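Long-range contacts in SidF, inhibitor of growth family, member 3 (Legionella pneumophila subsp. pneumophila, PDB 4FYE), which removes phosphate from phosphoinositides as a Legionella phosphatase, probably acting on the 3-phosphate of phosphatidylinositol 3,4,5-trisphosphate: residues Pro35-Val40 with Val52-Gln57; Glu300-Leu305 with Leu352-Cys357; Leu305-Ile310 with Thr395-Ser400. The protein carries 1 engineered substitution. All coordinates share one frame; numbering follows the deposited sequence.

Interaction 1. Residues Pro35-Val40 with Val52-Gln57; sequences PGERQV and VVVNSQ
A beta hairpin made of strands 39-42 and 50-55 forms one margin of a mixed six-stranded sheet, and residues Pro35-Val40 and Val52-Gln57 meet at its open end, remote from the turn. The hydrogen-bonded pair is Gln39 with Val53. Gln39 N gives its hydrogen to Val53 O at 3.1 Å, and Val53 N returns one to Gln39 O at 2.8 Å; both N-H groups point nearly straight at the acceptor (162°) and lie in the carbonyl plane. Gln39 O also receives a CA-H contact from Val52 CA at 3.2 Å. Next along the ladder, Val40 and Val52 form a non-hydrogen-bonded pair, their side chains on the face opposite to Gln39 and Val53, with the two CG2 methyls 4.5 Å apart. Inside the sheet, strand 50-55 runs parallel to 184-189, which takes up Val52 and Val54 by backbone bonds. Beyond the Gln39-Val53 pair, Glu37 O lies 3.2 Å from Val53 O, two acceptors facing each other without a bond. Val54 fills this part with its methyls: CG2 lies alongside Arg38 CG at 3.9 Å, while CG1 is crossed obliquely by the Glu37 chain, with OE2 at 4.0 Å. Arg38 runs extended beside Val54, pointing the same way, and delivers NH1 to Tyr32 O and NH2 to Ser715 OG. Glu37 OE2 accepts from Gly67 N.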
ATOM      1  N   PRO A  35       5.568  -6.247 -25.874  1.00 52.89           N
ATOM      2  CA  PRO A  35       4.698  -5.533 -26.829  1.00 54.96           C
ATOM      3  C   PRO A  35       3.342  -6.264 -27.134  1.00 55.34           C
ATOM      4  O   PRO A  35       3.294  -7.471 -27.264  1.00 55.56           O
ATOM      5  CB  PRO A  35       5.570  -5.395 -28.079  1.00 52.69           C
ATOM      6  CG  PRO A  35       6.571  -6.540 -28.004  1.00 52.42           C
ATOM      7  CD  PRO A  35       6.810  -6.744 -26.502  1.00 56.38           C
ATOM      8  N   GLY A  36       2.239  -5.530 -27.184  1.00 55.35           N
ATOM      9  CA  GLY A  36       0.945  -6.156 -27.404  1.00 54.53           C
ATOM     10  C   GLY A  36       0.373  -6.803 -26.163  1.00 57.74           C
ATOM     11  O   GLY A  36      -0.788  -7.121 -26.156  1.00 62.12           O
ATOM     12  N   GLU A  37       1.146  -6.998 -25.097  1.00 54.45           N
ATOM     13  CA  GLU A  37       0.507  -7.361 -23.821  1.00 51.32           C
ATOM     14  C   GLU A  37       0.474  -6.108 -22.929  1.00 50.97           C
ATOM     15  O   GLU A  37      -0.607  -5.732 -22.477  1.00 49.29           O
ATOM     16  CB  GLU A  37       1.125  -8.578 -23.125  1.00 47.26           C
ATOM     17  CG  GLU A  37       0.899  -8.601 -21.594  1.00 51.28           C
ATOM     18  CD  GLU A  37       1.667  -9.727 -20.783  1.00 58.15           C
ATOM     19  OE1 GLU A  37       2.505 -10.517 -21.326  1.00 59.38           O
ATOM     20  OE2 GLU A  37       1.424  -9.856 -19.544  1.00 62.87           O
ATOM     21  N   ARG A  38       1.622  -5.435 -22.739  1.00 51.47           N
ATOM     22  CA  ARG A  38       1.688  -4.180 -21.905  1.00 48.80           C
ATOM     23  C   ARG A  38       1.392  -2.977 -22.801  1.00 49.26           C
ATOM     24  O   ARG A  38       2.279  -2.371 -23.418  1.00 47.89           O
ATOM     25  CB  ARG A  38       3.009  -4.048 -21.128  1.00 42.81           C
ATOM     26  CG  ARG A  38       3.182  -5.116 -20.033  1.00 41.37           C
ATOM     27  CD  ARG A  38       4.521  -4.967 -19.355  1.00 42.05           C
ATOM     28  NE  ARG A  38       4.670  -5.911 -18.263  1.00 40.20           N
ATOM     29  CZ  ARG A  38       5.727  -5.996 -17.451  1.00 39.00           C
ATOM     30  NH1 ARG A  38       6.791  -5.216 -17.606  1.00 39.45           N
ATOM     31  NH2 ARG A  38       5.732  -6.887 -16.475  1.00 38.11           N
ATOM     32  N   GLN A  39       0.123  -2.637 -22.890  1.00 45.75           N
ATOM     33  CA  GLN A  39      -0.246  -1.628 -23.820  1.00 46.20           C
ATOM     34  C   GLN A  39      -0.337  -0.287 -23.140  1.00 46.98           C
ATOM     35  O   GLN A  39      -0.772  -0.185 -21.989  1.00 46.26           O
ATOM     36  CB  GLN A  39      -1.526  -2.047 -24.470  1.00 48.28           C
ATOM     37  CG  GLN A  39      -1.285  -3.376 -25.174  1.00 52.52           C
ATOM     38  CD  GLN A  39      -2.212  -3.491 -26.345  1.00 64.56           C
ATOM     39  OE1 GLN A  39      -3.438  -3.466 -26.172  1.00 62.84           O
ATOM     40  NE2 GLN A  39      -1.642  -3.512 -27.559  1.00 68.43           N
ATOM     41  N   VAL A  40       0.122   0.725 -23.851  1.00 47.31           N
ATOM     42  CA  VAL A  40       0.234   2.049 -23.321  1.00 51.32           C
ATOM     43  C   VAL A  40      -0.678   3.042 -24.027  1.00 54.17           C
ATOM     44  O   VAL A  40      -0.857   3.005 -25.256  1.00 53.71           O
ATOM     45  CB  VAL A  40       1.684   2.526 -23.381  1.00 53.74           C
ATOM     46  CG1 VAL A  40       1.856   3.776 -22.528  1.00 51.82           C
ATOM     47  CG2 VAL A  40       2.589   1.435 -22.852  1.00 53.60           C
ATOM     48  N   VAL A  52      -0.900   2.182 -18.393  1.00 44.90           N
ATOM     49  CA  VAL A  52      -0.523   0.922 -18.977  1.00 40.83           C
ATOM     50  C   VAL A  52      -1.584  -0.129 -18.637  1.00 43.97           C
ATOM     51  O   VAL A  52      -1.937  -0.297 -17.449  1.00 43.83           O
ATOM     52  CB  VAL A  52       0.779   0.424 -18.384  1.00 43.96           C
ATOM     53  CG1 VAL A  52       1.188  -0.842 -19.123  1.00 42.51           C
ATOM     54  CG2 VAL A  52       1.879   1.493 -18.411  1.00 45.23           C
ATOM     55  N   VAL A  53      -2.053  -0.880 -19.629  1.00 43.94           N
ATOM     56  CA  VAL A  53      -3.191  -1.795 -19.436  1.00 43.20           C
ATOM     57  C   VAL A  53      -2.794  -3.219 -19.906  1.00 45.50           C
ATOM     58  O   VAL A  53      -2.186  -3.384 -20.951  1.00 45.53           O
ATOM     59  CB  VAL A  53      -4.451  -1.301 -20.202  1.00 45.95           C
ATOM     60  CG1 VAL A  53      -5.645  -2.244 -20.027  1.00 45.54           C
ATOM     61  CG2 VAL A  53      -4.897   0.096 -19.748  1.00 44.52           C
ATOM     62  N   VAL A  54      -3.127  -4.227 -19.123  1.00 41.25           N
ATOM     63  CA  VAL A  54      -2.922  -5.587 -19.497  1.00 42.54           C
ATOM     64  C   VAL A  54      -4.254  -6.333 -19.375  1.00 43.57           C
ATOM     65  O   VAL A  54      -4.885  -6.287 -18.316  1.00 50.96           O
ATOM     66  CB  VAL A  54      -1.915  -6.291 -18.532  1.00 42.57           C
ATOM     67  CG1 VAL A  54      -1.964  -7.797 -18.728  1.00 42.17           C
ATOM     68  CG2 VAL A  54      -0.472  -5.872 -18.765  1.00 35.84           C
ATOM     69  N   ASN A  55      -4.648  -7.071 -20.410  1.00 41.98           N
ATOM     70  CA  ASN A  55      -5.735  -8.068 -20.323  1.00 45.33           C
ATOM     71  C   ASN A  55      -5.226  -9.482 -20.225  1.00 44.72           C
ATOM     72  O   ASN A  55      -4.396  -9.879 -21.041  1.00 45.04           O
ATOM     73  CB  ASN A  55      -6.665  -7.963 -21.569  1.00 49.86           C
ATOM     74  CG  ASN A  55      -7.019  -6.534 -21.867  1.00 56.24           C
ATOM     75  OD1 ASN A  55      -7.954  -5.996 -21.293  1.00 64.08           O
ATOM     76  ND2 ASN A  55      -6.197  -5.871 -22.650  1.00 59.49           N
ATOM     77  N   SER A  56      -5.732 -10.279 -19.285  1.00 43.83           N
ATOM     78  CA  SER A  56      -5.297 -11.694 -19.269  1.00 45.13           C
ATOM     79  C   SER A  56      -5.643 -12.365 -20.602  1.00 48.19           C
ATOM     80  O   SER A  56      -6.735 -12.168 -21.118  1.00 51.79           O
ATOM     81  CB  SER A  56      -5.936 -12.480 -18.128  1.00 43.07           C
ATOM     82  OG  SER A  56      -5.462 -11.999 -16.882  1.00 46.28           O
ATOM     83  N   GLN A  57      -4.676 -13.105 -21.137  1.00 53.22           N
ATOM     84  CA  GLN A  57      -4.842 -14.085 -22.210  1.00 58.77           C
ATOM     85  C   GLN A  57      -4.418 -15.477 -21.643  1.00 59.10           C
ATOM     86  O   GLN A  57      -3.673 -15.561 -20.658  1.00 53.96           O
ATOM     87  CB  GLN A  57      -3.966 -13.720 -23.427  1.00 62.62           C
ATOM     88  CG  GLN A  57      -4.228 -12.376 -24.143  1.00 66.86           C
ATOM     89  CD  GLN A  57      -5.681 -12.202 -24.621  1.00 72.54           C
ATOM     90  OE1 GLN A  57      -6.240 -11.108 -24.556  1.00 78.11           O
ATOM     91  NE2 GLN A  57      -6.295 -13.276 -25.096  1.00 79.03           N
TER

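Interaction 2. Residues Glu300-Leu305 with Leu352-Cys357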
ATOM      1  N   GLU A 300       2.256  14.626   5.054  1.00 47.87           N
ATOM      2  CA  GLU A 300       1.877  14.405   3.664  1.00 46.13           C
ATOM      3  C   GLU A 300       0.876  13.282   3.571  1.00 48.64           C
ATOM      4  O   GLU A 300      -0.120  13.373   2.869  1.00 51.68           O
ATOM      5  CB  GLU A 300       3.088  14.124   2.796  1.00 46.84           C
ATOM      6  CG  GLU A 300       2.816  14.027   1.275  1.00 49.42           C
ATOM      7  CD  GLU A 300       3.911  13.275   0.476  1.00 60.12           C
ATOM      8  OE1 GLU A 300       3.614  12.768  -0.645  1.00 75.99           O
ATOM      9  OE2 GLU A 300       5.073  13.143   0.946  1.00 55.88           O
ATOM     10  N   VAL A 301       1.120  12.220   4.319  1.00 47.78           N
ATOM     11  CA  VAL A 301       0.155  11.140   4.406  1.00 43.80           C
ATOM     12  C   VAL A 301      -1.230  11.635   4.858  1.00 42.82           C
ATOM     13  O   VAL A 301      -2.230  11.097   4.407  1.00 46.14           O
ATOM     14  CB  VAL A 301       0.670  10.003   5.351  1.00 41.95           C
ATOM     15  CG1 VAL A 301      -0.427   8.988   5.764  1.00 38.84           C
ATOM     16  CG2 VAL A 301       1.845   9.334   4.712  1.00 42.55           C
ATOM     17  N   ILE A 302      -1.291  12.608   5.767  1.00 44.76           N
ATOM     18  CA  ILE A 302      -2.594  13.144   6.205  1.00 42.52           C
ATOM     19  C   ILE A 302      -3.218  13.882   5.054  1.00 40.41           C
ATOM     20  O   ILE A 302      -4.397  13.759   4.774  1.00 40.09           O
ATOM     21  CB  ILE A 302      -2.488  14.056   7.418  1.00 47.42           C
ATOM     22  CG1 ILE A 302      -1.784  13.293   8.534  1.00 50.10           C
ATOM     23  CG2 ILE A 302      -3.875  14.593   7.826  1.00 44.20           C
ATOM     24  CD1 ILE A 302      -2.101  13.778   9.912  1.00 53.88           C
ATOM     25  N   GLN A 303      -2.407  14.620   4.340  1.00 41.18           N
ATOM     26  CA  GLN A 303      -2.910  15.332   3.226  1.00 42.03           C
ATOM     27  C   GLN A 303      -3.493  14.385   2.156  1.00 42.45           C
ATOM     28  O   GLN A 303      -4.574  14.648   1.600  1.00 44.89           O
ATOM     29  CB  GLN A 303      -1.801  16.186   2.640  1.00 43.62           C
ATOM     30  CG  GLN A 303      -2.289  17.054   1.503  1.00 44.90           C
ATOM     31  CD  GLN A 303      -1.259  18.041   1.068  1.00 47.56           C
ATOM     32  OE1 GLN A 303      -0.528  17.770   0.116  1.00 49.41           O
ATOM     33  NE2 GLN A 303      -1.159  19.172   1.775  1.00 46.39           N
ATOM     34  N   THR A 304      -2.822  13.272   1.905  1.00 40.31           N
ATOM     35  CA  THR A 304      -3.272  12.315   0.885  1.00 40.12           C
ATOM     36  C   THR A 304      -4.539  11.589   1.390  1.00 42.61           C
ATOM     37  O   THR A 304      -5.430  11.354   0.596  1.00 40.41           O
ATOM     38  CB  THR A 304      -2.122  11.345   0.560  1.00 43.82           C
ATOM     39  OG1 THR A 304      -0.985  12.123   0.201  1.00 44.98           O
ATOM     40  CG2 THR A 304      -2.434  10.333  -0.604  1.00 42.83           C
ATOM     41  N   LEU A 305      -4.678  11.271   2.685  1.00 39.04           N
ATOM     42  CA  LEU A 305      -5.920  10.633   3.045  1.00 39.69           C
ATOM     43  C   LEU A 305      -7.116  11.567   2.918  1.00 43.24           C
ATOM     44  O   LEU A 305      -8.214  11.165   2.496  1.00 46.95           O
ATOM     45  CB  LEU A 305      -5.846  10.089   4.430  1.00 43.69           C
ATOM     46  CG  LEU A 305      -4.787   9.047   4.810  1.00 47.96           C
ATOM     47  CD1 LEU A 305      -5.402   8.073   5.758  1.00 45.10           C
ATOM     48  CD2 LEU A 305      -4.088   8.242   3.740  1.00 43.70           C
ATOM     49  N   LEU A 352     -12.843  18.116   9.028  1.00 54.52           N
ATOM     50  CA  LEU A 352     -12.448  16.965   8.258  1.00 53.95           C
ATOM     51  C   LEU A 352     -11.727  16.071   9.181  1.00 57.12           C
ATOM     52  O   LEU A 352     -10.947  16.566  10.021  1.00 55.01           O
ATOM     53  CB  LEU A 352     -11.489  17.357   7.179  1.00 53.84           C
ATOM     54  CG  LEU A 352     -12.079  17.431   5.775  1.00 62.30           C
ATOM     55  CD1 LEU A 352     -13.581  17.657   5.756  1.00 62.86           C
ATOM     56  CD2 LEU A 352     -11.370  18.557   5.038  1.00 64.59           C
ATOM     57  N   SER A 353     -11.979  14.767   9.061  1.00 50.03           N
ATOM     58  CA  SER A 353     -11.146  13.902   9.825  1.00 57.60           C
ATOM     59  C   SER A 353     -10.920  12.602   9.155  1.00 53.34           C
ATOM     60  O   SER A 353     -11.732  12.121   8.392  1.00 56.16           O
ATOM     61  CB  SER A 353     -11.599  13.741  11.301  1.00 61.16           C
ATOM     62  OG  SER A 353     -12.952  13.524  11.371  1.00 68.32           O
ATOM     63  N   VAL A 354      -9.788  12.028   9.479  1.00 50.03           N
ATOM     64  CA  VAL A 354      -9.286  11.031   8.681  1.00 50.74           C
ATOM     65  C   VAL A 354      -8.822   9.999   9.633  1.00 50.72           C
ATOM     66  O   VAL A 354      -8.361  10.345  10.696  1.00 51.90           O
ATOM     67  CB  VAL A 354      -8.200  11.709   7.848  1.00 49.03           C
ATOM     68  CG1 VAL A 354      -6.803  11.337   8.256  1.00 46.23           C
ATOM     69  CG2 VAL A 354      -8.524  11.535   6.388  1.00 47.16           C
ATOM     70  N   THR A 355      -8.993   8.728   9.292  1.00 51.46           N
ATOM     71  CA  THR A 355      -8.337   7.670  10.099  1.00 48.07           C
ATOM     72  C   THR A 355      -7.470   6.694   9.321  1.00 48.75           C
ATOM     73  O   THR A 355      -7.893   6.106   8.341  1.00 45.58           O
ATOM     74  CB  THR A 355      -9.216   7.061  11.229  1.00 52.80           C
ATOM     75  OG1 THR A 355      -8.987   5.640  11.370  1.00 57.12           O
ATOM     76  CG2 THR A 355     -10.691   7.394  11.114  1.00 49.34           C
ATOM     77  N   GLU A 356      -6.204   6.586   9.716  1.00 49.92           N
ATOM     78  CA  GLU A 356      -5.294   5.714   9.020  1.00 47.51           C
ATOM     79  C   GLU A 356      -5.064   4.409   9.763  1.00 48.08           C
ATOM     80  O   GLU A 356      -4.760   4.434  10.953  1.00 50.19           O
ATOM     81  CB  GLU A 356      -3.972   6.407   8.805  1.00 48.70           C
ATOM     82  CG  GLU A 356      -2.977   5.560   8.036  1.00 43.02           C
ATOM     83  CD  GLU A 356      -1.522   6.093   8.061  1.00 49.50           C
ATOM     84  OE1 GLU A 356      -0.674   5.387   7.449  1.00 43.77           O
ATOM     85  OE2 GLU A 356      -1.216   7.197   8.637  1.00 47.39           O
ATOM     86  N   CYS A 357      -5.195   3.277   9.051  1.00 47.49           N
ATOM     87  CA  CYS A 357      -4.832   1.959   9.585  1.00 48.17           C
ATOM     88  C   CYS A 357      -3.617   1.410   8.803  1.00 45.80           C
ATOM     89  O   CYS A 357      -3.722   0.982   7.649  1.00 51.39           O
ATOM     90  CB  CYS A 357      -6.020   0.985   9.499  1.00 49.91           C
ATOM     91  SG  CYS A 357      -5.590  -0.723  10.027  1.00 56.41           S
TER
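Leu305 and Val354 make the closest apolar meeting between helix 284-311 and strand 353-360, with Leu305 CB 3.6 Å from Val354 CG2, which also presses on the helix backbone at Leu305 C. The rest of Leu305 reaches along the strand to the next residue on the same side: its CD1 sits 3.8 Å from Glu356 CB, the leucine crossing the aliphatic root of the glutamate at about a right angle. One turn earlier on the helix, Val301 CG1 touches the far end of that glutamate, 3.5 Å from OE2, again in a near-perpendicular crossing. Ile302 CG2 adds a looser contact, 4.4 Å from Val354 CG1.

Glu356 spans both leucine and valine because its chain is extended, with CG anti to the backbone N (chi1 -178°). Its buried carboxylate is gripped at both oxygens: OE1 by a salt bridge to Arg273 and by Thr643, OE2 by Tyr410 and Gln298, a setting that would be expected to keep it ionised. Tyr410 also touches Val354 and, with Val408 of the same strand, Ile302.

The short axes pass 8.8 Å apart at 113°, so the helix lies across the strand. Strand 402-416 and strand 641-645 flank 353-360 in the mixed sheet, and Phe267 of strand 260-268 touches Leu305 from the other sheet.

Interaction 3. Residues Leu305-Ile310 with Thr395-Ser400; sequences LAQRQI and TIQTGS
Gln307 springs from helix 284-311 with its CB directed neither at the strand nor from it, and CG follows anti to the backbone N. The chain then bends at chi2 (76°), which brings the amide round to Gln397. CD arrives 3.6 Å from Gln397 N, and the two polar tips part to serve one residue of the strand. OE1 accepts from Gln397 N at 2.9 Å, the donor lying in the carbonyl plane on a lone pair; it also rests 3.5 Å from Gln397 CB. NE2 donates to Gln397 O at 2.9 Å, again on a lone pair, with the acceptor close to the amide plane of Gln307.

Strand 391-399 is an outermost strand of the mixed four-stranded sheet, hydrogen-bonded on one side to strand 402-416. By taking both the N-H and the C=O of Gln397, the glutamine amide engages the strand backbone in the way an adjacent strand would, and two bonds fix its rotation about chi3.

Beside this polar clasp, Ile396 turns its CD1 toward the helix, 3.8 Å from Ala306 CB and 4.3 Å from Ile310 CD1. Ile343 of helix 335-349 closes on both isoleucines. The axes of helix 305-310 and strand 395-399 run 8.6 Å apart at 32°, nearly enough aligned for Ala306 and Ile310, one turn apart, to meet the same isoleucine tip, while Thr6 packs against Gln307 and Gln397.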
ATOM      1  N   LEU A 305      -4.678  11.271   2.685  1.00 39.04           N
ATOM      2  CA  LEU A 305      -5.920  10.633   3.045  1.00 39.69           C
ATOM      3  C   LEU A 305      -7.116  11.567   2.918  1.00 43.24           C
ATOM      4  O   LEU A 305      -8.214  11.165   2.496  1.00 46.95           O
ATOM      5  CB  LEU A 305      -5.846  10.089   4.430  1.00 43.69           C
ATOM      6  CG  LEU A 305      -4.787   9.047   4.810  1.00 47.96           C
ATOM      7  CD1 LEU A 305      -5.402   8.073   5.758  1.00 45.10           C
ATOM      8  CD2 LEU A 305      -4.088   8.242   3.740  1.00 43.70           C
ATOM      9  N   ALA A 306      -6.922  12.849   3.205  1.00 45.92           N
ATOM     10  CA  ALA A 306      -8.038  13.803   3.114  1.00 42.73           C
ATOM     11  C   ALA A 306      -8.489  13.955   1.678  1.00 44.80           C
ATOM     12  O   ALA A 306      -9.672  14.077   1.423  1.00 45.85           O
ATOM     13  CB  ALA A 306      -7.635  15.152   3.676  1.00 42.55           C
ATOM     14  N   GLN A 307      -7.538  13.967   0.728  1.00 47.88           N
ATOM     15  CA  GLN A 307      -7.863  14.059  -0.735  1.00 42.33           C
ATOM     16  C   GLN A 307      -8.617  12.805  -1.138  1.00 40.71           C
ATOM     17  O   GLN A 307      -9.548  12.912  -1.913  1.00 45.56           O
ATOM     18  CB  GLN A 307      -6.588  14.249  -1.659  1.00 40.16           C
ATOM     19  CG  GLN A 307      -6.871  14.893  -3.053  1.00 38.72           C
ATOM     20  CD  GLN A 307      -7.131  16.420  -3.030  1.00 43.28           C
ATOM     21  OE1 GLN A 307      -6.350  17.208  -2.472  1.00 49.88           O
ATOM     22  NE2 GLN A 307      -8.211  16.853  -3.669  1.00 43.69           N
ATOM     23  N   ARG A 308      -8.211  11.613  -0.663  1.00 38.95           N
ATOM     24  CA  ARG A 308      -8.945  10.393  -1.037  1.00 40.84           C
ATOM     25  C   ARG A 308     -10.437  10.592  -0.559  1.00 42.69           C
ATOM     26  O   ARG A 308     -11.379  10.314  -1.282  1.00 42.58           O
ATOM     27  CB  ARG A 308      -8.325   9.105  -0.428  1.00 36.86           C
ATOM     28  CG  ARG A 308      -9.273   7.885  -0.480  1.00 36.00           C
ATOM     29  CD  ARG A 308      -8.642   6.449  -0.183  1.00 32.99           C
ATOM     30  NE  ARG A 308      -9.175   6.229   1.065  1.00 45.43           N
ATOM     31  CZ  ARG A 308     -10.088   5.394   1.474  1.00 46.51           C
ATOM     32  NH1 ARG A 308     -10.494   4.300   0.822  1.00 43.42           N
ATOM     33  NH2 ARG A 308     -10.415   5.620   2.714  1.00 50.54           N
ATOM     34  N   GLN A 309     -10.612  11.148   0.638  1.00 41.13           N
ATOM     35  CA  GLN A 309     -11.906  11.275   1.208  1.00 43.90           C
ATOM     36  C   GLN A 309     -12.735  12.196   0.326  1.00 47.16           C
ATOM     37  O   GLN A 309     -13.877  11.887   0.066  1.00 49.14           O
ATOM     38  CB  GLN A 309     -11.780  11.783   2.643  1.00 48.39           C
ATOM     39  CG  GLN A 309     -13.064  11.744   3.445  1.00 58.19           C
ATOM     40  CD  GLN A 309     -12.829  12.008   4.922  1.00 57.48           C
ATOM     41  OE1 GLN A 309     -13.104  13.091   5.400  1.00 53.23           O
ATOM     42  NE2 GLN A 309     -12.269  11.019   5.632  1.00 60.16           N
ATOM     43  N   ILE A 310     -12.168  13.297  -0.178  1.00 46.48           N
ATOM     44  CA  ILE A 310     -12.884  14.153  -1.108  1.00 46.64           C
ATOM     45  C   ILE A 310     -13.246  13.394  -2.447  1.00 53.62           C
ATOM     46  O   ILE A 310     -14.394  13.534  -2.980  1.00 46.66           O
ATOM     47  CB  ILE A 310     -12.124  15.485  -1.386  1.00 50.82           C
ATOM     48  CG1 ILE A 310     -12.400  16.592  -0.347  1.00 49.28           C
ATOM     49  CG2 ILE A 310     -12.631  16.127  -2.681  1.00 48.12           C
ATOM     50  CD1 ILE A 310     -12.099  16.308   1.078  1.00 48.36           C
ATOM     51  N   THR A 395      -3.407  20.938   2.579  1.00 50.62           N
ATOM     52  CA  THR A 395      -3.869  21.634   1.369  1.00 51.80           C
ATOM     53  C   THR A 395      -4.751  20.666   0.603  1.00 48.84           C
ATOM     54  O   THR A 395      -4.391  19.522   0.484  1.00 46.84           O
ATOM     55  CB  THR A 395      -2.664  22.036   0.482  1.00 53.42           C
ATOM     56  OG1 THR A 395      -2.012  23.134   1.104  1.00 58.30           O
ATOM     57  CG2 THR A 395      -3.092  22.464  -0.886  1.00 49.62           C
ATOM     58  N   ILE A 396      -5.892  21.121   0.085  1.00 49.29           N
ATOM     59  CA  ILE A 396      -6.786  20.251  -0.614  1.00 50.35           C
ATOM     60  C   ILE A 396      -6.872  20.832  -1.999  1.00 54.12           C
ATOM     61  O   ILE A 396      -7.237  22.002  -2.152  1.00 50.70           O
ATOM     62  CB  ILE A 396      -8.200  20.257   0.050  1.00 54.03           C
ATOM     63  CG1 ILE A 396      -8.152  19.614   1.451  1.00 47.85           C
ATOM     64  CG2 ILE A 396      -9.284  19.637  -0.847  1.00 47.96           C
ATOM     65  CD1 ILE A 396      -8.197  18.142   1.405  1.00 45.62           C
ATOM     66  N   GLN A 397      -6.543  20.018  -2.994  1.00 51.97           N
ATOM     67  CA  GLN A 397      -6.805  20.393  -4.397  1.00 60.95           C
ATOM     68  C   GLN A 397      -8.296  20.451  -4.742  1.00 63.93           C
ATOM     69  O   GLN A 397      -8.968  19.420  -4.666  1.00 62.53           O
ATOM     70  CB  GLN A 397      -6.230  19.331  -5.311  1.00 61.35           C
ATOM     71  CG  GLN A 397      -4.747  19.293  -5.425  1.00 68.70           C
ATOM     72  CD  GLN A 397      -4.216  20.664  -5.703  1.00 78.99           C
ATOM     73  OE1 GLN A 397      -3.525  21.246  -4.851  1.00 80.59           O
ATOM     74  NE2 GLN A 397      -4.581  21.226  -6.871  1.00 78.40           N
ATOM     75  N   THR A 398      -8.804  21.602  -5.182  1.00 68.11           N
ATOM     76  CA  THR A 398     -10.225  21.738  -5.552  1.00 68.41           C
ATOM     77  C   THR A 398     -10.470  21.574  -7.049  1.00 71.83           C
ATOM     78  O   THR A 398     -11.476  21.025  -7.468  1.00 69.02           O
ATOM     79  CB  THR A 398     -10.819  23.092  -5.118  1.00 65.81           C
ATOM     80  OG1 THR A 398     -10.183  24.134  -5.844  1.00 71.09           O
ATOM     81  CG2 THR A 398     -10.630  23.340  -3.620  1.00 65.24           C
ATOM     82  N   GLY A 399      -9.539  22.082  -7.842  1.00 74.35           N
ATOM     83  CA  GLY A 399      -9.606  22.013  -9.276  1.00 75.73           C
ATOM     84  C   GLY A 399      -8.181  22.045  -9.786  1.00 83.51           C
ATOM     85  O   GLY A 399      -7.215  22.009  -8.995  1.00 79.70           O
ATOM     86  N   SER A 400      -8.032  22.121 -11.106  1.00 86.51           N
ATOM     87  CA  SER A 400      -6.695  22.014 -11.708  1.00 90.11           C
ATOM     88  C   SER A 400      -5.843  23.270 -11.455  1.00 80.32           C
ATOM     89  O   SER A 400      -4.641  23.195 -11.493  1.00 82.50           O
ATOM     90  CB  SER A 400      -6.746  21.611 -13.193  1.00 85.63           C
ATOM     91  OG  SER A 400      -7.171  22.715 -13.960  1.00 92.94           O
TER

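How the interactions relate
Interactions 2 and 3 are two parts of one piece of packing: helix 284-311 lies on the four-stranded sheet, and Leu305 belongs to both segments. Their centres are about 11 Å apart. Over the same turns the helix presents one side to strand 353-360 (Val301, Leu305) and another to strand 391-399 (Ala306, Gln307, Ile310). Gln309 of interaction 3 ties back to interaction 2 through a probable hydrogen bond, its NE2 3.0 Å from Ser353 O, and Val354 CG2 reaches Ala306 N at 3.8 Å. Interaction 1 belongs to the separate six-stranded sheet; its nearest atoms are about 20 Å from either of the others, and it lies across the chain's centre from interaction 2.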